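Local coordinates for actin-binding protein, cofilin/tropomyosin family protein, putative (Entamoeba histolytica, PDB 4LIZ) that binds actin filaments as a coactosin of the ADF family, stabilises them and may take part in phagocytosis and pseudopod formation, at residues D5-A10 with P35-V40; F26-V31 with V39-G44; A63-I68 with K78-S83; S83-G88 with E115-S120. All coordinates share one frame; numbering follows the deposited sequence.

In the fold
The four contacts illustrate how an ADF-homology domain is built across one mixed sheet, with strand order 37-44, 26-32, 60-69, 76-85, 114-118. Contact 1 lays the N-terminal segment against the edge strand 37-44, and contact 2 pairs that strand with 26-32; the two share Val39 and Val40, their centres about 10 Å apart. Contact 3 is the central hairpin, joined to contact 2 through Val27 N and Tyr64 O, 2.9 Å apart. Contact 4 adds the parallel edge strand 114-118 and shares Ser83 with contact 3. Centres of contacts 1 and 4 lie about 19 Å apart. The bound sodium ion is nearest contact 3, about 4 Å from the side chain of Arg66.

Contact 1: D5-A10 with P35-V40; sequences DLSEVA and PNKLVV
Asp5 and Lys37 meet through a single beta bridge, by which the segment leading into helix 10-17 is attached to outer strand 37-44 of the ADF-homology sheet. Asp5 N gives a straight hydrogen bond to Asn36 O (2.9 Å, 179°), while Leu38 N returns one to Asp5 O. The chain then turns away from the strand: Asp5 OD1 accepts from Ser7 N in an Asx turn and also from Ser7 OG, two bonds that hold the carboxylate in place.

Lys37 can be followed outward. Its CB lies near Asp5 O and Asp5 CB; CG, set anti to the backbone N (chi1 179°), passes Asp5 O and OD2. The extended chain carries CD past OD2, and CE reaches 3.7 Å from Asp5 OD2 with Glu8 CG on its flank. At the tip, Lys37 NZ stands 4.3 Å from Glu8 OE2, too far for a salt bridge, though the opposite charges probably still attract; a water bound by Ser7 OG and Glu8 OE2 also takes a weak bond from NZ.

Beneath this polar layer, Leu38 CD1 touches Leu6 CD2 and Leu38 CD2 touches Val9 CG2, each pair at 3.8 Å. Phe29 of strand 26-32 and Val105 of helix 92-108 also pack against Leu38, extending this apolar patch into the fold. Where the backbones separate, water takes over the bonding. One molecule accepts from Glu8 N and donates to both Asp5 O and Leu38 O; another accepts from Val40 N and donates to Glu8 OE1, 2.8 Å away.

Contact 2: F26-V31 with V39-G44; sequences FVVFGV and VVDAKG
Val28 O receives two backbone donors, Asp41 N at 2.8 Å and Ala42 N at 3.2 Å, both from the same face of its carbonyl plane, while Val28 N donates to Ala42 O. This is a classic beta bulge, which shifts the register by one residue within the antiparallel hairpin of strands 26-32 and 37-44. Regular pairs lie on either side: Gly30 and Val39 exchange two bonds at one end, Phe26 and Gly44 two at the other.

Apolar contacts are led by Phe26. One face of its ring lies against the backbone of Lys43 and Gly44, with Gly44 N 3.5 Å above the plane and offset toward the rim; Ala42 CB meets the ring edge at Phe26 CE2, 3.9 Å away. Val40 CG2 touches Phe29 CE1 and, more loosely, Val27 CG2.

Among polar side chains, Asp41 brings OD2 to 3.2 Å from Gly30 CA, yet OD2 is hydrogen-bonded to Gln61 and to a HEPES molecule, probably from the crystallisation liquor. Lys43 NZ pairs with Glu15, itself a sodium ligand.

The bulge thus lets one carbonyl satisfy two successive amides as the strand turns its corner, while the carboxylate of Asp41 finds its hydrogen-bonding partners elsewhere.

Contact 3: A63-I68 with K78-S83; sequences AYYRTI and KFVFIS
Val80 sits over one face of the Tyr65 ring, its CB 3.8 Å from the centroid and 23° off the normal, a CH-pi contact. Ile82 CD1 meets the same ring at its edge, near CE2. Tyr65 CG occupies the position between backbone N and carbonyl carbon (chi1 70°), and from there the ring extends alongside Val80.

On the other face of the sheet, the rings of Tyr64 and Phe79 are nearly parallel (22°) but displaced, with centroids 5.7 Å apart and little of one ring over the other. Tyr64 touches with its outer end: OH lies 3.5 Å from Phe79 CG, and CE1 meets Phe79 CB. Arg66 CB packs against Phe79 CE1 at 3.7 Å.

What sets these neighbours opposite one another is the antiparallel ladder of the hairpin. Ala63 with Ile82, Tyr65 with Val80 and Thr67 with Lys78 each exchange two backbone hydrogen bonds. Farther out, Tyr64 OH is hydrogen-bonded to Asn111 O, and Arg66 forms a salt bridge with Asp19.

In the ADF-homology fold this hairpin is the middle of the sheet, strands 26-32 and 114-118 flanking it. Helix 10-17 packs on Tyr64 and Phe79, helix 92-108 on Phe81, and helix 126-137 lies against Tyr65, Thr67 and Val80.

Contact 4: S83-G88 with E115-S120; sequences SWAGEG and ELHATS
Ser83 and Trp84 pair with His117 and Ala118 on strands running parallel, their axes 4.8 Å apart at 6°, through bonds from Ser83 N to Leu116 O, Ala118 N to Ser83 O and Ala85 N to Ala118 O. A side-chain bond reinforces this ladder: Ser83 OG lies at the edge of the imidazole of His117, 2.8 Å from ND1, and either atom could be the donor. With His117 CG anti to the backbone N (chi1 -178°), the ring lies on the Ser83 side, where ND1 meets OG. Ala85 CB approaches the same ring obliquely, 4.0 Å from His117 CE1. A water joins Ser83 OG to Glu115 OE2.

The two strands belong to a beta-alpha-beta unit in which helix 92-108 makes the crossover; Met98 and Lys102 of that helix touch Ser83. Trp84 points to the other side of the sheet, where CE3 packs on Ala118 CB at 3.8 Å and CZ3 comes within 3.5 Å of Ser120 C at the indole edge. Its NE1 donates to Lys56 O.

Past the strand ends, the chains stay close in loop form. The side chains of Glu87 and Thr119 cross at about a right angle, Glu87 CG lying 3.5 Å from Thr119 O and Glu87 OE2 3.0 Å from Thr119 OG1. Glu87 N donates a hydrogen bond to a water that in turn donates to Thr119 O, 2.7 Å away.

Contact 1: D5-A10 with P35-V40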
loop_
_atom_site.group_PDB
_atom_site.type_symbol
_atom_site.label_atom_id
_atom_site.label_comp_id
_atom_site.label_asym_id
_atom_site.label_seq_id
_atom_site.Cartn_x
_atom_site.Cartn_y
_atom_site.Cartn_z
ATOM N N ASP A 5 0.660 4.902 16.300
ATOM C CA ASP A 5 0.261 3.551 16.661
ATOM C C ASP A 5 -0.001 2.757 15.365
ATOM O O ASP A 5 -0.895 3.077 14.638
ATOM C CB ASP A 5 -0.968 3.648 17.542
ATOM C CG ASP A 5 -1.630 2.282 17.854
ATOM O OD1 ASP A 5 -1.127 1.246 17.496
ATOM O OD2 ASP A 5 -2.630 2.341 18.595
ATOM N N LEU A 6 0.821 1.743 15.195
ATOM C CA LEU A 6 0.745 0.823 14.009
ATOM C C LEU A 6 0.177 -0.545 14.315
ATOM O O LEU A 6 0.313 -1.480 13.532
ATOM C CB LEU A 6 2.120 0.686 13.310
ATOM C CG LEU A 6 2.824 1.936 12.838
ATOM C CD1 LEU A 6 4.028 1.584 11.989
ATOM C CD2 LEU A 6 1.885 2.914 12.213
ATOM N N SER A 7 -0.475 -0.662 15.494
ATOM C CA SER A 7 -1.055 -1.928 15.942
ATOM C C SER A 7 -1.987 -2.603 14.931
ATOM O O SER A 7 -2.140 -3.853 14.988
ATOM C CB SER A 7 -1.708 -1.757 17.303
ATOM O OG SER A 7 -2.741 -0.893 17.343
ATOM N N GLU A 8 -2.663 -1.849 14.105
ATOM C CA GLU A 8 -3.612 -2.349 13.104
ATOM C C GLU A 8 -2.984 -2.888 11.837
ATOM O O GLU A 8 -3.675 -3.403 10.982
ATOM C CB GLU A 8 -4.734 -1.363 12.780
ATOM C CG GLU A 8 -5.615 -0.930 13.923
ATOM C CD GLU A 8 -6.549 -2.076 14.266
ATOM O OE1 GLU A 8 -7.238 -2.568 13.339
ATOM O OE2 GLU A 8 -6.519 -2.439 15.417
ATOM N N VAL A 9 -1.692 -2.717 11.653
ATOM C CA VAL A 9 -1.032 -3.002 10.377
ATOM C C VAL A 9 -0.670 -4.436 10.113
ATOM O O VAL A 9 -0.852 -4.980 9.053
ATOM C CB VAL A 9 0.194 -2.040 10.155
ATOM C CG1 VAL A 9 0.887 -2.356 8.839
ATOM C CG2 VAL A 9 -0.247 -0.593 10.249
ATOM N N ALA A 10 0.011 -5.067 11.132
ATOM C CA ALA A 10 0.583 -6.353 10.887
ATOM C C ALA A 10 -0.419 -7.469 10.502
ATOM O O ALA A 10 -0.111 -8.345 9.708
ATOM C CB ALA A 10 1.448 -6.779 12.083
ATOM N N PRO A 35 -5.736 10.312 18.997
ATOM C CA PRO A 35 -4.339 9.888 18.914
ATOM C C PRO A 35 -3.909 9.435 17.463
ATOM O O PRO A 35 -4.759 9.081 16.633
ATOM C CB PRO A 35 -4.291 8.704 19.853
ATOM C CG PRO A 35 -5.655 8.133 19.780
ATOM C CD PRO A 35 -6.603 9.270 19.530
ATOM N N ASN A 36 -2.620 9.553 17.203
ATOM C CA ASN A 36 -2.030 9.213 15.897
ATOM C C ASN A 36 -2.019 7.656 15.799
ATOM O O ASN A 36 -1.244 7.011 16.528
ATOM C CB ASN A 36 -0.611 9.775 15.829
ATOM C CG ASN A 36 -0.628 11.310 15.821
ATOM O OD1 ASN A 36 -1.644 11.933 15.536
ATOM N ND2 ASN A 36 0.505 11.889 16.120
ATOM N N LYS A 37 -2.739 7.209 14.770
ATOM C CA LYS A 37 -2.910 5.754 14.571
ATOM C C LYS A 37 -3.272 5.457 13.122
ATOM O O LYS A 37 -3.992 6.211 12.521
ATOM C CB LYS A 37 -4.104 5.294 15.472
ATOM C CG LYS A 37 -4.459 3.872 15.402
ATOM C CD LYS A 37 -5.652 3.576 16.377
ATOM C CE LYS A 37 -5.661 2.075 16.526
ATOM N NZ LYS A 37 -6.957 1.578 17.019
ATOM N N LEU A 38 -2.832 4.304 12.606
ATOM C CA LEU A 38 -3.350 3.810 11.363
ATOM C C LEU A 38 -4.581 2.904 11.607
ATOM O O LEU A 38 -4.645 2.197 12.633
ATOM C CB LEU A 38 -2.270 2.985 10.645
ATOM C CG LEU A 38 -1.450 3.787 9.608
ATOM C CD1 LEU A 38 -0.770 4.907 10.286
ATOM C CD2 LEU A 38 -0.532 2.929 8.865
ATOM N N VAL A 39 -5.494 2.963 10.706
ATOM C CA VAL A 39 -6.710 2.129 10.749
ATOM C C VAL A 39 -6.901 1.485 9.412
ATOM O O VAL A 39 -6.415 1.977 8.359
ATOM C CB VAL A 39 -7.951 2.959 11.152
ATOM C CG1 VAL A 39 -7.693 3.510 12.594
ATOM C CG2 VAL A 39 -8.321 4.034 10.146
ATOM N N VAL A 40 -7.696 0.433 9.340
ATOM C CA VAL A 40 -8.063 -0.136 8.056
ATOM C C VAL A 40 -9.202 0.645 7.400
ATOM O O VAL A 40 -10.262 0.748 7.956
ATOM C CB VAL A 40 -8.519 -1.596 8.209
ATOM C CG1 VAL A 40 -9.098 -2.118 6.920
ATOM C CG2 VAL A 40 -7.352 -2.429 8.627
HETATM O O HOH W 1 -2.623 1.023 13.976
HETATM O O HOH W 2 -5.353 -1.302 17.505
HETATM O O HOH W 3 -8.720 -0.877 11.708
#

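Contact 2: F26-V31 with V39-G44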
loop_
_atom_site.group_PDB
_atom_site.type_symbol
_atom_site.label_atom_id
_atom_site.label_comp_id
_atom_site.label_asym_id
_atom_site.label_seq_id
_atom_site.Cartn_x
_atom_site.Cartn_y
_atom_site.Cartn_z
ATOM N N PHE A 26 -5.787 -7.416 -0.706
ATOM C CA PHE A 26 -5.341 -6.029 -0.539
ATOM C C PHE A 26 -5.795 -5.443 0.738
ATOM O O PHE A 26 -6.820 -5.867 1.325
ATOM C CB PHE A 26 -5.914 -5.151 -1.727
ATOM C CG PHE A 26 -7.309 -4.639 -1.544
ATOM C CD1 PHE A 26 -8.350 -5.439 -1.907
ATOM C CD2 PHE A 26 -7.587 -3.440 -0.981
ATOM C CE1 PHE A 26 -9.657 -5.019 -1.697
ATOM C CE2 PHE A 26 -8.852 -2.987 -0.767
ATOM C CZ PHE A 26 -9.906 -3.852 -1.073
ATOM N N VAL A 27 -5.109 -4.404 1.215
ATOM C CA VAL A 27 -5.510 -3.576 2.291
ATOM C C VAL A 27 -5.156 -2.138 2.062
ATOM O O VAL A 27 -4.098 -1.899 1.416
ATOM C CB VAL A 27 -5.004 -4.062 3.664
ATOM C CG1 VAL A 27 -3.461 -4.139 3.662
ATOM C CG2 VAL A 27 -5.485 -3.259 4.847
ATOM N N VAL A 28 -6.026 -1.237 2.465
ATOM C CA VAL A 28 -5.763 0.217 2.471
ATOM C C VAL A 28 -5.874 0.702 3.864
ATOM O O VAL A 28 -6.900 0.415 4.528
ATOM C CB VAL A 28 -6.697 0.950 1.496
ATOM C CG1 VAL A 28 -6.427 2.461 1.545
ATOM C CG2 VAL A 28 -6.593 0.437 0.097
ATOM N N PHE A 29 -4.860 1.435 4.377
ATOM C CA PHE A 29 -4.864 2.032 5.645
ATOM C C PHE A 29 -5.049 3.526 5.596
ATOM O O PHE A 29 -4.469 4.199 4.704
ATOM C CB PHE A 29 -3.520 1.801 6.400
ATOM C CG PHE A 29 -3.145 0.335 6.598
ATOM C CD1 PHE A 29 -3.787 -0.383 7.627
ATOM C CD2 PHE A 29 -2.241 -0.330 5.796
ATOM C CE1 PHE A 29 -3.444 -1.703 7.805
ATOM C CE2 PHE A 29 -1.937 -1.671 6.041
ATOM C CZ PHE A 29 -2.569 -2.332 7.037
ATOM N N GLY A 30 -5.884 4.006 6.465
ATOM C CA GLY A 30 -6.002 5.427 6.697
ATOM C C GLY A 30 -5.341 5.856 7.964
ATOM O O GLY A 30 -4.824 5.082 8.779
ATOM N N VAL A 31 -5.229 7.164 8.113
ATOM C CA VAL A 31 -4.451 7.767 9.171
ATOM C C VAL A 31 -5.343 8.632 10.026
ATOM O O VAL A 31 -5.939 9.593 9.496
ATOM C CB VAL A 31 -3.235 8.553 8.515
ATOM C CG1 VAL A 31 -2.375 9.201 9.593
ATOM C CG2 VAL A 31 -2.327 7.688 7.738
ATOM N N VAL A 39 -5.494 2.963 10.706
ATOM C CA VAL A 39 -6.710 2.129 10.749
ATOM C C VAL A 39 -6.901 1.485 9.412
ATOM O O VAL A 39 -6.415 1.977 8.359
ATOM C CB VAL A 39 -7.951 2.959 11.152
ATOM C CG1 VAL A 39 -7.693 3.510 12.594
ATOM C CG2 VAL A 39 -8.321 4.034 10.146
ATOM N N VAL A 40 -7.696 0.433 9.340
ATOM C CA VAL A 40 -8.063 -0.136 8.056
ATOM C C VAL A 40 -9.202 0.645 7.400
ATOM O O VAL A 40 -10.262 0.748 7.956
ATOM C CB VAL A 40 -8.519 -1.596 8.209
ATOM C CG1 VAL A 40 -9.098 -2.118 6.920
ATOM C CG2 VAL A 40 -7.352 -2.429 8.627
ATOM N N ASP A 41 -8.930 1.198 6.228
ATOM C CA ASP A 41 -9.962 1.795 5.394
ATOM C C ASP A 41 -10.701 0.805 4.510
ATOM O O ASP A 41 -11.851 0.909 4.322
ATOM C CB ASP A 41 -9.368 2.909 4.507
ATOM C CG ASP A 41 -9.029 4.177 5.269
ATOM O OD1 ASP A 41 -9.390 4.324 6.409
ATOM O OD2 ASP A 41 -8.368 5.002 4.655
ATOM N N ALA A 42 -9.992 -0.144 3.953
ATOM C CA ALA A 42 -10.586 -1.165 3.138
ATOM C C ALA A 42 -9.728 -2.459 3.157
ATOM O O ALA A 42 -8.560 -2.382 3.294
ATOM C CB ALA A 42 -10.724 -0.659 1.726
ATOM N N LYS A 43 -10.345 -3.620 2.981
ATOM C CA LYS A 43 -9.661 -4.844 2.985
ATOM C C LYS A 43 -10.521 -5.873 2.338
ATOM O O LYS A 43 -11.742 -5.870 2.568
ATOM C CB LYS A 43 -9.363 -5.233 4.414
ATOM C CG LYS A 43 -8.456 -6.429 4.482
ATOM C CD LYS A 43 -8.161 -6.835 5.939
ATOM C CE LYS A 43 -9.374 -7.479 6.722
ATOM N NZ LYS A 43 -9.017 -7.924 8.113
ATOM N N GLY A 44 -9.939 -6.654 1.454
ATOM C CA GLY A 44 -10.719 -7.686 0.751
ATOM C C GLY A 44 -10.072 -8.289 -0.404
ATOM O O GLY A 44 -8.819 -8.314 -0.531
#

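Contact 3: A63-I68 with K78-S83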
loop_
_atom_site.group_PDB
_atom_site.type_symbol
_atom_site.label_atom_id
_atom_site.label_comp_id
_atom_site.label_asym_id
_atom_site.label_seq_id
_atom_site.Cartn_x
_atom_site.Cartn_y
_atom_site.Cartn_z
ATOM N N ALA A 63 -1.243 1.550 1.073
ATOM C CA ALA A 63 -1.874 0.402 0.546
ATOM C C ALA A 63 -0.892 -0.674 0.314
ATOM O O ALA A 63 0.318 -0.486 0.039
ATOM C CB ALA A 63 -2.701 0.700 -0.721
ATOM N N TYR A 64 -1.345 -1.931 0.319
ATOM C CA TYR A 64 -0.556 -3.093 0.132
ATOM C C TYR A 64 -1.369 -4.194 -0.528
ATOM O O TYR A 64 -2.449 -4.484 -0.023
ATOM C CB TYR A 64 -0.014 -3.568 1.516
ATOM C CG TYR A 64 0.925 -4.746 1.452
ATOM C CD1 TYR A 64 2.166 -4.676 0.882
ATOM C CD2 TYR A 64 0.556 -5.933 2.080
ATOM C CE1 TYR A 64 3.057 -5.737 0.907
ATOM C CE2 TYR A 64 1.451 -7.033 2.135
ATOM C CZ TYR A 64 2.685 -6.911 1.540
ATOM O OH TYR A 64 3.666 -7.946 1.641
ATOM N N TYR A 65 -0.929 -4.743 -1.639
ATOM C CA TYR A 65 -1.672 -5.780 -2.328
ATOM C C TYR A 65 -0.766 -6.805 -3.015
ATOM O O TYR A 65 0.361 -6.556 -3.273
ATOM C CB TYR A 65 -2.696 -5.192 -3.334
ATOM C CG TYR A 65 -2.142 -4.531 -4.574
ATOM C CD1 TYR A 65 -2.000 -5.215 -5.737
ATOM C CD2 TYR A 65 -1.777 -3.215 -4.549
ATOM C CE1 TYR A 65 -1.498 -4.608 -6.857
ATOM C CE2 TYR A 65 -1.294 -2.591 -5.671
ATOM C CZ TYR A 65 -1.152 -3.307 -6.812
ATOM O OH TYR A 65 -0.652 -2.749 -7.934
ATOM N N ARG A 66 -1.368 -7.949 -3.296
ATOM C CA ARG A 66 -0.701 -9.027 -3.975
ATOM C C ARG A 66 -1.155 -9.078 -5.410
ATOM O O ARG A 66 -2.248 -8.738 -5.726
ATOM C CB ARG A 66 -0.920 -10.385 -3.320
ATOM C CG ARG A 66 -2.324 -10.884 -3.358
ATOM C CD ARG A 66 -2.455 -12.135 -2.523
ATOM N NE ARG A 66 -1.880 -13.308 -3.130
ATOM C CZ ARG A 66 -1.179 -14.237 -2.494
ATOM N NH1 ARG A 66 -0.896 -14.128 -1.221
ATOM N NH2 ARG A 66 -0.770 -15.281 -3.172
ATOM N N THR A 67 -0.224 -9.473 -6.260
ATOM C CA THR A 67 -0.444 -9.601 -7.679
ATOM C C THR A 67 0.425 -10.747 -8.233
ATOM O O THR A 67 1.135 -11.308 -7.543
ATOM C CB THR A 67 -0.253 -8.255 -8.420
ATOM O OG1 THR A 67 -0.742 -8.352 -9.750
ATOM C CG2 THR A 67 1.150 -7.865 -8.463
ATOM N N ILE A 68 0.230 -11.117 -9.475
ATOM C CA ILE A 68 1.017 -12.201 -10.102
ATOM C C ILE A 68 1.890 -11.652 -11.226
ATOM O O ILE A 68 1.463 -10.746 -11.964
ATOM C CB ILE A 68 0.046 -13.264 -10.605
ATOM C CG1 ILE A 68 -0.768 -13.805 -9.432
ATOM C CG2 ILE A 68 0.816 -14.431 -11.228
ATOM C CD1 ILE A 68 -1.986 -14.644 -9.819
ATOM N N LYS A 78 3.706 -11.420 -6.266
ATOM C CA LYS A 78 4.484 -10.235 -6.015
ATOM C C LYS A 78 3.611 -9.313 -5.158
ATOM O O LYS A 78 2.397 -9.356 -5.200
ATOM C CB LYS A 78 4.728 -9.475 -7.323
ATOM C CG LYS A 78 5.545 -10.335 -8.316
ATOM C CD LYS A 78 6.977 -10.433 -7.936
ATOM C CE LYS A 78 7.758 -11.145 -9.071
ATOM N NZ LYS A 78 9.204 -11.187 -8.753
ATOM N N PHE A 79 4.271 -8.503 -4.326
ATOM C CA PHE A 79 3.597 -7.603 -3.425
ATOM C C PHE A 79 3.937 -6.177 -3.754
ATOM O O PHE A 79 5.114 -5.841 -4.014
ATOM C CB PHE A 79 3.962 -7.915 -2.000
ATOM C CG PHE A 79 3.599 -9.314 -1.587
ATOM C CD1 PHE A 79 2.284 -9.729 -1.449
ATOM C CD2 PHE A 79 4.611 -10.256 -1.392
ATOM C CE1 PHE A 79 1.989 -11.029 -1.146
ATOM C CE2 PHE A 79 4.290 -11.569 -1.099
ATOM C CZ PHE A 79 2.991 -11.942 -0.972
ATOM N N VAL A 80 2.943 -5.321 -3.772
ATOM C CA VAL A 80 3.047 -3.883 -4.122
ATOM C C VAL A 80 2.739 -3.092 -2.878
ATOM O O VAL A 80 1.675 -3.240 -2.273
ATOM C CB VAL A 80 2.110 -3.533 -5.266
ATOM C CG1 VAL A 80 2.219 -2.045 -5.590
ATOM C CG2 VAL A 80 2.391 -4.372 -6.540
ATOM N N PHE A 81 3.600 -2.118 -2.510
ATOM C CA PHE A 81 3.444 -1.164 -1.437
ATOM C C PHE A 81 3.248 0.198 -2.012
ATOM O O PHE A 81 4.087 0.668 -2.781
ATOM C CB PHE A 81 4.585 -1.203 -0.415
ATOM C CG PHE A 81 4.557 -0.102 0.563
ATOM C CD1 PHE A 81 3.545 0.065 1.495
ATOM C CD2 PHE A 81 5.589 0.847 0.618
ATOM C CE1 PHE A 81 3.511 1.087 2.449
ATOM C CE2 PHE A 81 5.562 1.863 1.513
ATOM C CZ PHE A 81 4.552 1.991 2.455
ATOM N N ILE A 82 2.202 0.909 -1.665
ATOM C CA ILE A 82 1.923 2.265 -2.126
ATOM C C ILE A 82 1.790 3.151 -0.946
ATOM O O ILE A 82 1.058 2.913 0.058
ATOM C CB ILE A 82 0.588 2.323 -2.899
ATOM C CG1 ILE A 82 0.749 1.543 -4.189
ATOM C CG2 ILE A 82 0.125 3.737 -3.072
ATOM C CD1 ILE A 82 -0.556 1.120 -4.831
ATOM N N SER A 83 2.457 4.333 -0.942
ATOM C CA SER A 83 2.149 5.484 -0.110
ATOM C C SER A 83 1.346 6.519 -0.904
ATOM O O SER A 83 1.641 6.723 -2.078
ATOM C CB SER A 83 3.417 6.063 0.554
ATOM O OG SER A 83 4.286 6.550 -0.440
#

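Contact 4: S83-G88 with E115-S120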
loop_
_atom_site.group_PDB
_atom_site.type_symbol
_atom_site.label_atom_id
_atom_site.label_comp_id
_atom_site.label_asym_id
_atom_site.label_seq_id
_atom_site.Cartn_x
_atom_site.Cartn_y
_atom_site.Cartn_z
ATOM N N SER A 83 2.457 4.333 -0.942
ATOM C CA SER A 83 2.149 5.484 -0.110
ATOM C C SER A 83 1.346 6.519 -0.904
ATOM O O SER A 83 1.641 6.723 -2.078
ATOM C CB SER A 83 3.417 6.063 0.554
ATOM O OG SER A 83 4.286 6.550 -0.440
ATOM N N TRP A 84 0.356 7.131 -0.291
ATOM C CA TRP A 84 -0.553 8.001 -0.976
ATOM C C TRP A 84 -0.696 9.263 -0.167
ATOM O O TRP A 84 -1.076 9.283 1.016
ATOM C CB TRP A 84 -1.974 7.354 -1.087
ATOM C CG TRP A 84 -3.098 8.277 -1.496
ATOM C CD1 TRP A 84 -3.913 8.892 -0.705
ATOM C CD2 TRP A 84 -3.425 8.618 -2.847
ATOM N NE1 TRP A 84 -4.855 9.616 -1.431
ATOM C CE2 TRP A 84 -4.563 9.435 -2.770
ATOM C CE3 TRP A 84 -2.930 8.262 -4.092
ATOM C CZ2 TRP A 84 -5.156 9.936 -3.959
ATOM C CZ3 TRP A 84 -3.513 8.750 -5.271
ATOM C CH2 TRP A 84 -4.626 9.587 -5.163
ATOM N N ALA A 85 -0.507 10.462 -0.821
ATOM C CA ALA A 85 -0.713 11.762 -0.262
ATOM C C ALA A 85 -1.547 12.527 -1.252
ATOM O O ALA A 85 -1.014 13.058 -2.234
ATOM C CB ALA A 85 0.632 12.524 -0.036
ATOM N N GLY A 86 -2.851 12.557 -1.032
ATOM C CA GLY A 86 -3.784 13.174 -1.964
ATOM C C GLY A 86 -3.501 14.685 -2.101
ATOM O O GLY A 86 -3.075 15.306 -1.104
ATOM N N GLU A 87 -3.868 15.152 -3.285
ATOM C CA GLU A 87 -3.560 16.583 -3.579
ATOM C C GLU A 87 -4.471 17.502 -2.831
ATOM O O GLU A 87 -4.153 18.727 -2.739
ATOM C CB GLU A 87 -3.579 16.839 -5.067
ATOM C CG GLU A 87 -2.309 16.181 -5.621
ATOM C CD GLU A 87 -2.221 16.144 -7.154
ATOM O OE1 GLU A 87 -3.162 16.596 -7.859
ATOM O OE2 GLU A 87 -1.187 15.609 -7.670
ATOM N N GLY A 88 -5.538 17.039 -2.226
ATOM C CA GLY A 88 -6.523 17.752 -1.402
ATOM C C GLY A 88 -6.255 17.790 0.065
ATOM O O GLY A 88 -7.012 18.280 0.819
ATOM N N GLU A 115 7.735 -0.369 -4.502
ATOM C CA GLU A 115 7.225 0.702 -3.712
ATOM C C GLU A 115 6.938 1.894 -4.590
ATOM O O GLU A 115 7.782 2.255 -5.462
ATOM C CB GLU A 115 8.263 1.151 -2.643
ATOM C CG GLU A 115 7.897 2.431 -1.964
ATOM C CD GLU A 115 8.831 2.862 -0.820
ATOM O OE1 GLU A 115 9.850 2.122 -0.601
ATOM O OE2 GLU A 115 8.508 3.885 -0.213
ATOM N N LEU A 116 5.772 2.483 -4.462
ATOM C CA LEU A 116 5.325 3.619 -5.255
ATOM C C LEU A 116 4.824 4.680 -4.335
ATOM O O LEU A 116 4.077 4.402 -3.345
ATOM C CB LEU A 116 4.182 3.275 -6.195
ATOM C CG LEU A 116 4.439 2.016 -7.028
ATOM C CD1 LEU A 116 3.207 1.191 -7.437
ATOM C CD2 LEU A 116 5.404 2.419 -8.088
ATOM N N HIS A 117 5.129 5.942 -4.561
ATOM C CA HIS A 117 4.518 7.014 -3.934
ATOM C C HIS A 117 3.578 7.734 -4.945
ATOM O O HIS A 117 4.043 8.111 -6.075
ATOM C CB HIS A 117 5.524 8.089 -3.394
ATOM C CG HIS A 117 4.882 9.213 -2.687
ATOM N ND1 HIS A 117 4.143 9.096 -1.532
ATOM C CD2 HIS A 117 4.755 10.515 -3.038
ATOM C CE1 HIS A 117 3.650 10.236 -1.167
ATOM N NE2 HIS A 117 4.014 11.125 -2.083
ATOM N N ALA A 118 2.357 7.997 -4.587
ATOM C CA ALA A 118 1.393 8.559 -5.518
ATOM C C ALA A 118 0.658 9.691 -4.842
ATOM O O ALA A 118 0.385 9.736 -3.647
ATOM C CB ALA A 118 0.359 7.464 -5.911
ATOM N N THR A 119 0.321 10.683 -5.668
ATOM C CA THR A 119 -0.458 11.818 -5.245
ATOM C C THR A 119 -1.739 11.981 -6.093
ATOM O O THR A 119 -2.590 12.698 -5.733
ATOM C CB THR A 119 0.360 13.148 -5.265
ATOM O OG1 THR A 119 0.675 13.483 -6.607
ATOM C CG2 THR A 119 1.643 13.008 -4.417
ATOM N N SER A 120 -1.799 11.243 -7.176
ATOM C CA SER A 120 -2.918 11.237 -8.074
ATOM C C SER A 120 -3.148 9.803 -8.567
ATOM O O SER A 120 -2.253 9.042 -8.629
ATOM C CB SER A 120 -2.582 12.166 -9.245
ATOM O OG SER A 120 -3.098 11.763 -10.417
HETATM O O HOH W 4 6.953 5.869 -1.166
HETATM O O HOH W 5 -5.209 13.452 -5.401
#